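Local coordinates for protein design 2L4HC2_11 (Synthetic construct, PDB 5J2L) that assembles as a designed homodimer, a four-helix bundle of two helical hairpins whose pairing specificity comes from modular hydrogen-bond networks, at the interface of chains A and B. Residues are numbered along the deposited sequence; one frame, centred on the assembly and turned at random. Chains: chain A/B, protein design 2L4HC2_11.

Contact 1: the interface of chains A and B. Residues chain A 18-19, 21-22, 25, 63; chain B 71, 75.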
loop_
_atom_site.group_PDB
_atom_site.type_symbol
_atom_site.label_atom_id
_atom_site.label_comp_id
_atom_site.label_asym_id
_atom_site.label_seq_id
_atom_site.Cartn_x
_atom_site.Cartn_y
_atom_site.Cartn_z
ATOM N N LEU A 18 3.613 13.150 -5.490
ATOM C CA LEU A 18 2.669 12.191 -6.057
ATOM C C LEU A 18 3.291 11.437 -7.236
ATOM O O LEU A 18 3.042 10.243 -7.401
ATOM C CB LEU A 18 1.369 12.888 -6.452
ATOM C CG LEU A 18 0.520 13.359 -5.274
ATOM C CD1 LEU A 18 -0.643 14.188 -5.778
ATOM C CD2 LEU A 18 0.009 12.149 -4.495
ATOM N N ASP A 19 4.130 12.118 -8.019
ATOM C CA ASP A 19 4.843 11.476 -9.121
ATOM C C ASP A 19 5.701 10.349 -8.561
ATOM O O ASP A 19 5.696 9.226 -9.075
ATOM C CB ASP A 19 5.719 12.477 -9.882
ATOM C CG ASP A 19 4.940 13.481 -10.723
ATOM O OD1 ASP A 19 3.781 13.254 -10.988
ATOM O OD2 ASP A 19 5.520 14.474 -11.096
ATOM N N GLN A 21 5.281 8.807 -5.726
ATOM C CA GLN A 21 4.426 7.768 -5.187
ATOM C C GLN A 21 3.923 6.864 -6.284
ATOM O O GLN A 21 3.842 5.656 -6.078
ATOM C CB GLN A 21 3.257 8.353 -4.396
ATOM C CG GLN A 21 3.680 9.048 -3.119
ATOM C CD GLN A 21 4.522 8.134 -2.245
ATOM O OE1 GLN A 21 4.309 6.915 -2.203
ATOM N NE2 GLN A 21 5.498 8.710 -1.550
ATOM N N ARG A 22 3.624 7.434 -7.454
ATOM C CA ARG A 22 3.165 6.636 -8.573
ATOM C C ARG A 22 4.250 5.613 -8.918
ATOM O O ARG A 22 3.953 4.442 -9.165
ATOM C CB ARG A 22 2.813 7.507 -9.789
ATOM C CG ARG A 22 1.532 8.321 -9.654
ATOM C CD ARG A 22 1.321 9.333 -10.758
ATOM N NE ARG A 22 1.153 8.740 -12.090
ATOM C CZ ARG A 22 0.904 9.451 -13.227
ATOM N NH1 ARG A 22 0.761 10.762 -13.183
ATOM N NH2 ARG A 22 0.794 8.839 -14.397
ATOM N N THR A 25 4.409 2.859 -6.253
ATOM C CA THR A 25 3.302 1.909 -6.427
ATOM C C THR A 25 3.643 0.880 -7.486
ATOM O O THR A 25 3.368 -0.307 -7.306
ATOM C CB THR A 25 1.977 2.598 -6.800
ATOM O OG1 THR A 25 1.553 3.465 -5.743
ATOM C CG2 THR A 25 0.897 1.554 -7.049
ATOM N N GLN A 63 4.099 4.452 2.206
ATOM C CA GLN A 63 3.372 5.161 1.167
ATOM C C GLN A 63 2.143 5.838 1.736
ATOM O O GLN A 63 1.879 7.008 1.454
ATOM C CB GLN A 63 3.008 4.227 0.003
ATOM C CG GLN A 63 2.248 4.935 -1.096
ATOM C CD GLN A 63 2.101 4.111 -2.352
ATOM O OE1 GLN A 63 1.500 3.029 -2.370
ATOM N NE2 GLN A 63 2.674 4.646 -3.426
ATOM N N ILE B 71 -3.878 8.119 -5.086
ATOM C CA ILE B 71 -2.889 8.985 -5.739
ATOM C C ILE B 71 -3.511 9.663 -6.966
ATOM O O ILE B 71 -3.346 10.873 -7.178
ATOM C CB ILE B 71 -1.629 8.174 -6.146
ATOM C CG1 ILE B 71 -0.880 7.729 -4.905
ATOM C CG2 ILE B 71 -0.720 8.998 -7.038
ATOM C CD1 ILE B 71 0.180 6.702 -5.181
ATOM N N GLU B 75 -4.045 13.737 -7.544
ATOM C CA GLU B 75 -3.483 14.440 -8.694
ATOM C C GLU B 75 -4.563 15.224 -9.416
ATOM O O GLU B 75 -4.311 16.327 -9.899
ATOM C CB GLU B 75 -2.788 13.491 -9.676
ATOM C CG GLU B 75 -1.470 12.893 -9.198
ATOM C CD GLU B 75 -0.861 11.976 -10.235
ATOM O OE1 GLU B 75 -1.547 11.097 -10.695
ATOM O OE2 GLU B 75 0.275 12.187 -10.609
#

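Contact 2: the interface of chains A and B. Residues chain A 49-50, 53; chain B 32, 35, 53, 56-57.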
loop_
_atom_site.group_PDB
_atom_site.type_symbol
_atom_site.label_atom_id
_atom_site.label_comp_id
_atom_site.label_asym_id
_atom_site.label_seq_id
_atom_site.Cartn_x
_atom_site.Cartn_y
_atom_site.Cartn_z
ATOM N N LEU A 49 9.689 -16.237 2.071
ATOM C CA LEU A 49 8.545 -15.587 1.436
ATOM C C LEU A 49 7.923 -14.583 2.394
ATOM O O LEU A 49 7.548 -13.473 2.000
ATOM C CB LEU A 49 7.523 -16.641 1.041
ATOM C CG LEU A 49 7.954 -17.617 -0.059
ATOM C CD1 LEU A 49 6.911 -18.716 -0.187
ATOM C CD2 LEU A 49 8.114 -16.860 -1.364
ATOM N N ILE A 50 7.833 -14.978 3.666
ATOM C CA ILE A 50 7.272 -14.130 4.701
ATOM C C ILE A 50 8.115 -12.864 4.864
ATOM O O ILE A 50 7.576 -11.766 5.025
ATOM C CB ILE A 50 7.138 -14.885 6.034
ATOM C CG1 ILE A 50 6.077 -15.981 5.900
ATOM C CG2 ILE A 50 6.757 -13.921 7.150
ATOM C CD1 ILE A 50 6.034 -16.948 7.069
ATOM N N LEU A 53 7.310 -10.449 2.070
ATOM C CA LEU A 53 5.998 -9.842 2.225
ATOM C C LEU A 53 5.985 -8.806 3.356
ATOM O O LEU A 53 5.329 -7.770 3.241
ATOM C CB LEU A 53 4.959 -10.931 2.421
ATOM C CG LEU A 53 4.717 -11.781 1.168
ATOM C CD1 LEU A 53 3.827 -12.968 1.512
ATOM C CD2 LEU A 53 4.066 -10.903 0.096
ATOM N N LEU B 32 -0.241 -12.220 8.497
ATOM C CA LEU B 32 1.082 -12.665 8.126
ATOM C C LEU B 32 1.809 -13.139 9.414
ATOM O O LEU B 32 2.508 -14.144 9.390
ATOM C CB LEU B 32 1.845 -11.546 7.388
ATOM C CG LEU B 32 3.224 -11.918 6.811
ATOM C CD1 LEU B 32 3.047 -13.022 5.792
ATOM C CD2 LEU B 32 3.869 -10.688 6.155
ATOM N N ILE B 35 0.724 -16.553 10.221
ATOM C CA ILE B 35 1.337 -17.514 9.302
ATOM C C ILE B 35 2.786 -17.801 9.740
ATOM O O ILE B 35 3.246 -18.943 9.676
ATOM C CB ILE B 35 1.269 -17.019 7.833
ATOM C CG1 ILE B 35 -0.196 -16.962 7.348
ATOM C CG2 ILE B 35 2.068 -17.939 6.927
ATOM C CD1 ILE B 35 -0.373 -16.231 6.025
ATOM N N LEU B 53 -0.067 -17.868 2.055
ATOM C CA LEU B 53 0.808 -16.791 1.551
ATOM C C LEU B 53 0.309 -16.221 0.217
ATOM O O LEU B 53 0.422 -15.014 -0.027
ATOM C CB LEU B 53 2.243 -17.305 1.447
ATOM C CG LEU B 53 2.910 -17.596 2.797
ATOM C CD1 LEU B 53 4.246 -18.281 2.567
ATOM C CD2 LEU B 53 3.092 -16.280 3.557
ATOM N N ILE B 56 -2.323 -13.789 1.106
ATOM C CA ILE B 56 -1.702 -12.539 1.571
ATOM C C ILE B 56 -1.271 -11.669 0.396
ATOM O O ILE B 56 -1.446 -10.446 0.410
ATOM C CB ILE B 56 -0.475 -12.815 2.477
ATOM C CG1 ILE B 56 -0.914 -13.463 3.798
ATOM C CG2 ILE B 56 0.320 -11.528 2.725
ATOM C CD1 ILE B 56 -1.796 -12.576 4.638
ATOM N N ILE B 57 -0.686 -12.315 -0.614
ATOM C CA ILE B 57 -0.215 -11.585 -1.784
ATOM C C ILE B 57 -1.389 -10.906 -2.468
ATOM O O ILE B 57 -1.300 -9.726 -2.809
ATOM C CB ILE B 57 0.526 -12.525 -2.754
ATOM C CG1 ILE B 57 1.848 -12.997 -2.124
ATOM C CG2 ILE B 57 0.791 -11.821 -4.073
ATOM C CD1 ILE B 57 2.494 -14.133 -2.888
#

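Contact 3: the interface of chains A and B. Residues chain A 11, 14-15, 18, 74, 78; chain B 74, 77-78.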
loop_
_atom_site.group_PDB
_atom_site.type_symbol
_atom_site.label_atom_id
_atom_site.label_comp_id
_atom_site.label_asym_id
_atom_site.label_seq_id
_atom_site.Cartn_x
_atom_site.Cartn_y
_atom_site.Cartn_z
ATOM N N LEU A 11 1.648 23.246 -4.041
ATOM C CA LEU A 11 0.941 22.376 -4.954
ATOM C C LEU A 11 1.946 21.676 -5.863
ATOM O O LEU A 11 1.828 20.476 -6.104
ATOM C CB LEU A 11 -0.085 23.173 -5.758
ATOM C CG LEU A 11 -1.284 23.709 -4.957
ATOM C CD1 LEU A 11 -2.080 24.675 -5.827
ATOM C CD2 LEU A 11 -2.163 22.540 -4.524
ATOM N N ALA A 14 3.566 18.952 -3.787
ATOM C CA ALA A 14 2.698 17.781 -3.636
ATOM C C ALA A 14 2.666 16.961 -4.917
ATOM O O ALA A 14 2.714 15.733 -4.856
ATOM C CB ALA A 14 1.304 18.206 -3.233
ATOM N N GLN A 15 2.584 17.628 -6.066
ATOM C CA GLN A 15 2.571 16.912 -7.325
ATOM C C GLN A 15 3.868 16.168 -7.545
ATOM O O GLN A 15 3.849 15.043 -8.040
ATOM C CB GLN A 15 2.284 17.825 -8.516
ATOM C CG GLN A 15 2.276 17.060 -9.848
ATOM C CD GLN A 15 1.202 15.967 -9.932
ATOM O OE1 GLN A 15 0.015 16.223 -9.697
ATOM N NE2 GLN A 15 1.621 14.742 -10.269
ATOM N N LEU A 18 3.613 13.150 -5.490
ATOM C CA LEU A 18 2.669 12.191 -6.057
ATOM C C LEU A 18 3.291 11.437 -7.236
ATOM O O LEU A 18 3.042 10.243 -7.401
ATOM C CB LEU A 18 1.369 12.888 -6.452
ATOM C CG LEU A 18 0.520 13.359 -5.274
ATOM C CD1 LEU A 18 -0.643 14.188 -5.778
ATOM C CD2 LEU A 18 0.009 12.149 -4.495
ATOM N N LEU A 74 -2.871 19.565 1.495
ATOM C CA LEU A 74 -3.932 19.986 0.589
ATOM C C LEU A 74 -5.116 20.512 1.389
ATOM O O LEU A 74 -5.816 21.413 0.938
ATOM C CB LEU A 74 -4.382 18.863 -0.356
ATOM C CG LEU A 74 -3.387 18.446 -1.447
ATOM C CD1 LEU A 74 -3.941 17.238 -2.203
ATOM C CD2 LEU A 74 -3.173 19.613 -2.393
ATOM N N ILE A 78 -6.883 23.937 0.417
ATOM C CA ILE A 78 -8.301 23.894 0.090
ATOM C C ILE A 78 -9.123 24.617 1.145
ATOM O O ILE A 78 -10.052 25.347 0.810
ATOM C CB ILE A 78 -8.757 22.433 -0.145
ATOM C CG1 ILE A 78 -8.130 21.944 -1.466
ATOM C CG2 ILE A 78 -10.274 22.297 -0.162
ATOM C CD1 ILE A 78 -8.273 20.460 -1.714
ATOM N N LEU B 74 -5.833 12.414 -5.926
ATOM C CA LEU B 74 -5.144 13.571 -5.372
ATOM C C LEU B 74 -4.534 14.404 -6.496
ATOM O O LEU B 74 -4.527 15.637 -6.422
ATOM C CB LEU B 74 -4.074 13.139 -4.365
ATOM C CG LEU B 74 -4.589 12.502 -3.071
ATOM C CD1 LEU B 74 -3.398 12.022 -2.247
ATOM C CD2 LEU B 74 -5.432 13.493 -2.298
ATOM N N ILE B 77 -7.173 16.513 -8.032
ATOM C CA ILE B 77 -7.417 17.653 -7.161
ATOM C C ILE B 77 -6.399 18.760 -7.412
ATOM O O ILE B 77 -6.765 19.913 -7.624
ATOM C CB ILE B 77 -7.403 17.240 -5.674
ATOM C CG1 ILE B 77 -8.607 16.349 -5.348
ATOM C CG2 ILE B 77 -7.388 18.468 -4.781
ATOM C CD1 ILE B 77 -8.509 15.673 -4.000
ATOM N N ILE B 78 -5.121 18.409 -7.403
ATOM C CA ILE B 78 -4.068 19.393 -7.628
ATOM C C ILE B 78 -4.193 20.066 -8.987
ATOM O O ILE B 78 -4.066 21.286 -9.100
ATOM C CB ILE B 78 -2.671 18.766 -7.452
ATOM C CG1 ILE B 78 -2.457 18.426 -5.980
ATOM C CG2 ILE B 78 -1.574 19.689 -7.975
ATOM C CD1 ILE B 78 -1.238 17.577 -5.731
#

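Contact 4: the interface of chains A and B. Residues chain A 63-64, 67; chain B 18, 21, 67, 70-71.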
loop_
_atom_site.group_PDB
_atom_site.type_symbol
_atom_site.label_atom_id
_atom_site.label_comp_id
_atom_site.label_asym_id
_atom_site.label_seq_id
_atom_site.Cartn_x
_atom_site.Cartn_y
_atom_site.Cartn_z
ATOM N N GLN A 63 4.099 4.452 2.206
ATOM C CA GLN A 63 3.372 5.161 1.167
ATOM C C GLN A 63 2.143 5.838 1.736
ATOM O O GLN A 63 1.879 7.008 1.454
ATOM C CB GLN A 63 3.008 4.227 0.003
ATOM C CG GLN A 63 2.248 4.935 -1.096
ATOM C CD GLN A 63 2.101 4.111 -2.352
ATOM O OE1 GLN A 63 1.500 3.029 -2.370
ATOM N NE2 GLN A 63 2.674 4.646 -3.426
ATOM N N SER A 64 1.415 5.089 2.528
ATOM C CA SER A 64 0.213 5.521 3.185
ATOM C C SER A 64 0.469 6.775 4.028
ATOM O O SER A 64 -0.273 7.752 3.925
ATOM C CB SER A 64 -0.315 4.373 4.015
ATOM O OG SER A 64 -1.473 4.724 4.697
ATOM N N LEU A 67 1.019 9.778 1.872
ATOM C CA LEU A 67 -0.203 10.294 1.286
ATOM C C LEU A 67 -0.990 11.067 2.332
ATOM O O LEU A 67 -1.626 12.068 2.008
ATOM C CB LEU A 67 -1.055 9.165 0.687
ATOM C CG LEU A 67 -0.437 8.479 -0.523
ATOM C CD1 LEU A 67 -1.365 7.370 -1.010
ATOM C CD2 LEU A 67 -0.149 9.523 -1.587
ATOM N N LEU B 18 -8.130 6.255 2.538
ATOM C CA LEU B 18 -6.798 6.022 3.059
ATOM C C LEU B 18 -6.920 5.364 4.438
ATOM O O LEU B 18 -6.166 4.451 4.756
ATOM C CB LEU B 18 -5.992 7.335 3.149
ATOM C CG LEU B 18 -4.501 7.184 3.510
ATOM C CD1 LEU B 18 -3.805 6.394 2.403
ATOM C CD2 LEU B 18 -3.855 8.554 3.682
ATOM N N GLN B 21 -7.653 1.704 3.943
ATOM C CA GLN B 21 -6.563 0.796 3.587
ATOM C C GLN B 21 -5.566 0.683 4.719
ATOM O O GLN B 21 -4.959 -0.369 4.882
ATOM C CB GLN B 21 -5.815 1.161 2.295
ATOM C CG GLN B 21 -5.051 2.438 2.335
ATOM C CD GLN B 21 -3.712 2.331 3.055
ATOM O OE1 GLN B 21 -2.997 1.322 3.127
ATOM N NE2 GLN B 21 -3.387 3.468 3.630
ATOM N N LEU B 67 -4.173 2.305 -3.045
ATOM C CA LEU B 67 -3.289 3.458 -2.927
ATOM C C LEU B 67 -3.095 4.149 -4.277
ATOM O O LEU B 67 -3.047 5.370 -4.330
ATOM C CB LEU B 67 -1.951 3.050 -2.314
ATOM C CG LEU B 67 -2.016 2.679 -0.835
ATOM C CD1 LEU B 67 -0.679 2.111 -0.391
ATOM C CD2 LEU B 67 -2.365 3.917 -0.033
ATOM N N ILE B 70 -6.048 6.391 -4.848
ATOM C CA ILE B 70 -5.986 7.585 -4.022
ATOM C C ILE B 70 -5.039 8.602 -4.642
ATOM O O ILE B 70 -5.354 9.784 -4.730
ATOM C CB ILE B 70 -5.601 7.258 -2.574
ATOM C CG1 ILE B 70 -6.728 6.449 -1.925
ATOM C CG2 ILE B 70 -5.331 8.538 -1.810
ATOM C CD1 ILE B 70 -6.355 5.818 -0.605
ATOM N N ILE B 71 -3.878 8.119 -5.086
ATOM C CA ILE B 71 -2.889 8.985 -5.739
ATOM C C ILE B 71 -3.511 9.663 -6.966
ATOM O O ILE B 71 -3.346 10.873 -7.178
ATOM C CB ILE B 71 -1.629 8.174 -6.146
ATOM C CG1 ILE B 71 -0.880 7.729 -4.905
ATOM C CG2 ILE B 71 -0.720 8.998 -7.038
ATOM C CD1 ILE B 71 0.180 6.702 -5.181
#

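Contact 1: the interface of chains A and B
In this designed four-helix bundle, helix 7-41 of chain A packs on helix 46-80 of chain B through A:Arg22 against B:Glu75, beside a small polar network that B:Ile71 covers. The salt bridge runs from guanidinium NH1 of A:Arg22 to carboxylate oxygen OE2 of B:Glu75 at 3.0 Å. It is fairly straight, 160° at the hydrogen, and uses the syn lone pair of OE2. The acceptor lies close to the guanidinium plane, yet the two flat groups stand nearly perpendicular, 81° apart, so NH1 makes an end-on bond and the groups do not pair side by side. A bend in the arginine chain at chi3 (64°) brings NH1 round to the oxygen end of the carboxylate. Lower down, CG of B:Glu75 slides past CD1 of A:Leu18 at 3.7 Å. B:Ile71 touches with both branches: CG2 rests on CG of A:Arg22 at 3.5 Å, while CD1 lies 3.6 Å from CB of A:Gln21 and also meets OG1 of A:Thr25. Behind that methyl, amide nitrogen NE2 of A:Gln63 donates twice, to OG1 of A:Thr25 at 2.8 Å and to OE1 of A:Gln21 at 3.1 Å, the latter on a lone pair in the carbonyl plane; the two bonds would fix the rotation of the amide. The threonine hydroxyl passes its own hydrogen to backbone O of A:Gln21 (3.2 Å), approaching from above the carbonyl plane.

Contact 2: the interface of chains A and B
A:Leu53 and B:Ile57 touch where methyl CD2 of the leucine meets CG1 of the isoleucine at 3.8 Å, the side chains crossing at about a right angle; the contact here is aliphatic, methyl and methylene groups of the two chains packed together. A:Leu53 is wrapped by groups from both helices of chain B. Its CD1 branch points into the angle between CD2 of B:Leu53 and CG2 of B:Ile56, 4.0 Å from the latter, while its CB is met by CD2 of B:Leu32 at 3.9 Å. B:Leu32 reaches in from helix 7-41 with CG anti to the backbone N (chi1 -174°), unlike the other leucines here, and its two methyls divide their contacts: CD2 goes to A:Leu53, CD1 to CG2 of A:Ile50 at 4.1 Å. The partner leucine B:Leu53 sits in a notch between A:Leu49 and A:Ile50. Its CD2 lies 3.8 Å from CG1 of A:Ile50, across a right-angled crossing, and its CD1 is 3.9 Å from CD1 of A:Leu49. The far end of A:Ile50, methyl CD1, reaches on to CG2 of B:Ile35 at 4.1 Å. The branches interlock at ordinary van der Waals spacing, CD1 of A:Leu53 and CD2 of B:Leu53 each serving more than one neighbour. The patch is a hydrophobic layer near the hairpin loops, and it presumably supplies nonpolar adhesion to complement the hydrogen-bond networks that give the designed dimer its specificity.

Contact 3: the interface of chains A and B
B:Ile78 drives into chain A near the open end of the four-helix bundle, where the chain termini lie, and the contact is a hydrophobic layer of the designed helical dimer. The tightest packing is at the isoleucine tip. Methyl CD1 of B:Ile78 meets CD1 of A:Leu18 tip to tip at 3.4 Å, closer than usual for two methyls, and also lies 3.6 Å from CB of A:Ala14, whose small side chain probably leaves room for the isoleucine against helix 7-41. The extended chi2 (169°) carries that methyl away from its own helix, while CG1 behind it packs at right angles on CD2 of A:Leu74 at 3.8 Å. The other branch, CG2, is anti to the backbone N and faces the backbone carbonyl O of A:Leu11 at 4.0 Å, a carbon-to-oxygen contact near the amide of A:Gln15. Leucine against leucine is looser: CD1 of A:Leu74 and CD2 of B:Leu74 are 4.0 Å apart in a slanting crossing, and CB of B:Leu74 lies 3.9 Å from CD1 of A:Leu18, the side chains here set at roughly a right angle. Towards the C-termini, CG2 of B:Ile77 sits near CD1 of A:Ile78, but the latter residue is poorly ordered and its contact should be taken as approximate.

Contact 4: the interface of chains A and B
A:Leu67, A:Ser64 and B:Leu67 bury the most surface here, where the two copies of helix 46-80 face each other in the bundle core. A:Leu67 meets its counterpart in the partner chain with CD1 against CD2 of B:Leu67 at 3.7 Å, the two side chains at a slant. Its other methyl, CD2, lies 3.8 Å from CG1 of B:Ile71, across a roughly right-angled crossing, and its CB sits 4.1 Å from CD2 of B:Leu18. B:Leu67 is held on its other side by A:Gln63: the two chains slide past each other in opposite directions, with amide oxygen OE1 of the glutamine 3.5 Å from CB of the leucine. The glutamine amide thus lies along an aliphatic wall while its nitrogen serves the network of its own chain. A:Ser64 brings a polar link between the chains. With OG anti to the backbone N (chi1 179°), the hydroxyl is directed at helix 7-41 of chain B, where CD1 of B:Leu18 packs beside OG at 3.7 Å. B:Gln21 comes to meet it with CG wedged between its backbone N and carbonyl carbon (chi1 66°) and a bent chain that swings the amide inward. Amide nitrogen NE2 of B:Gln21 donates to hydroxyl OG of A:Ser64 at 2.5 Å, shorter than usual for an amide donor, so the exact length should not be pressed; OG lies almost in the amide plane and the bond is bent to 139° at the hydrogen.

Contacts 1, 3 and 4 cluster along one half of the bundle: contact 4 lies about 8 Å from contact 1 and 13 Å from contact 3, and contacts 1 and 3 are about 11 Å apart, measured between C-alpha centres. Contact 1 shares A:Gln63 and B:Ile71 with contact 4, and A:Leu18 with contact 3. Contact 2 stands alone near the loops, 21 to 33 Å from the others. Contacts 1 and 4, which carry polar bonds amid aliphatic packing, lie between the hydrophobic contacts 2 and 3. Glutamine 21 takes different rotamers in the two chains, in keeping with an inexact two-fold.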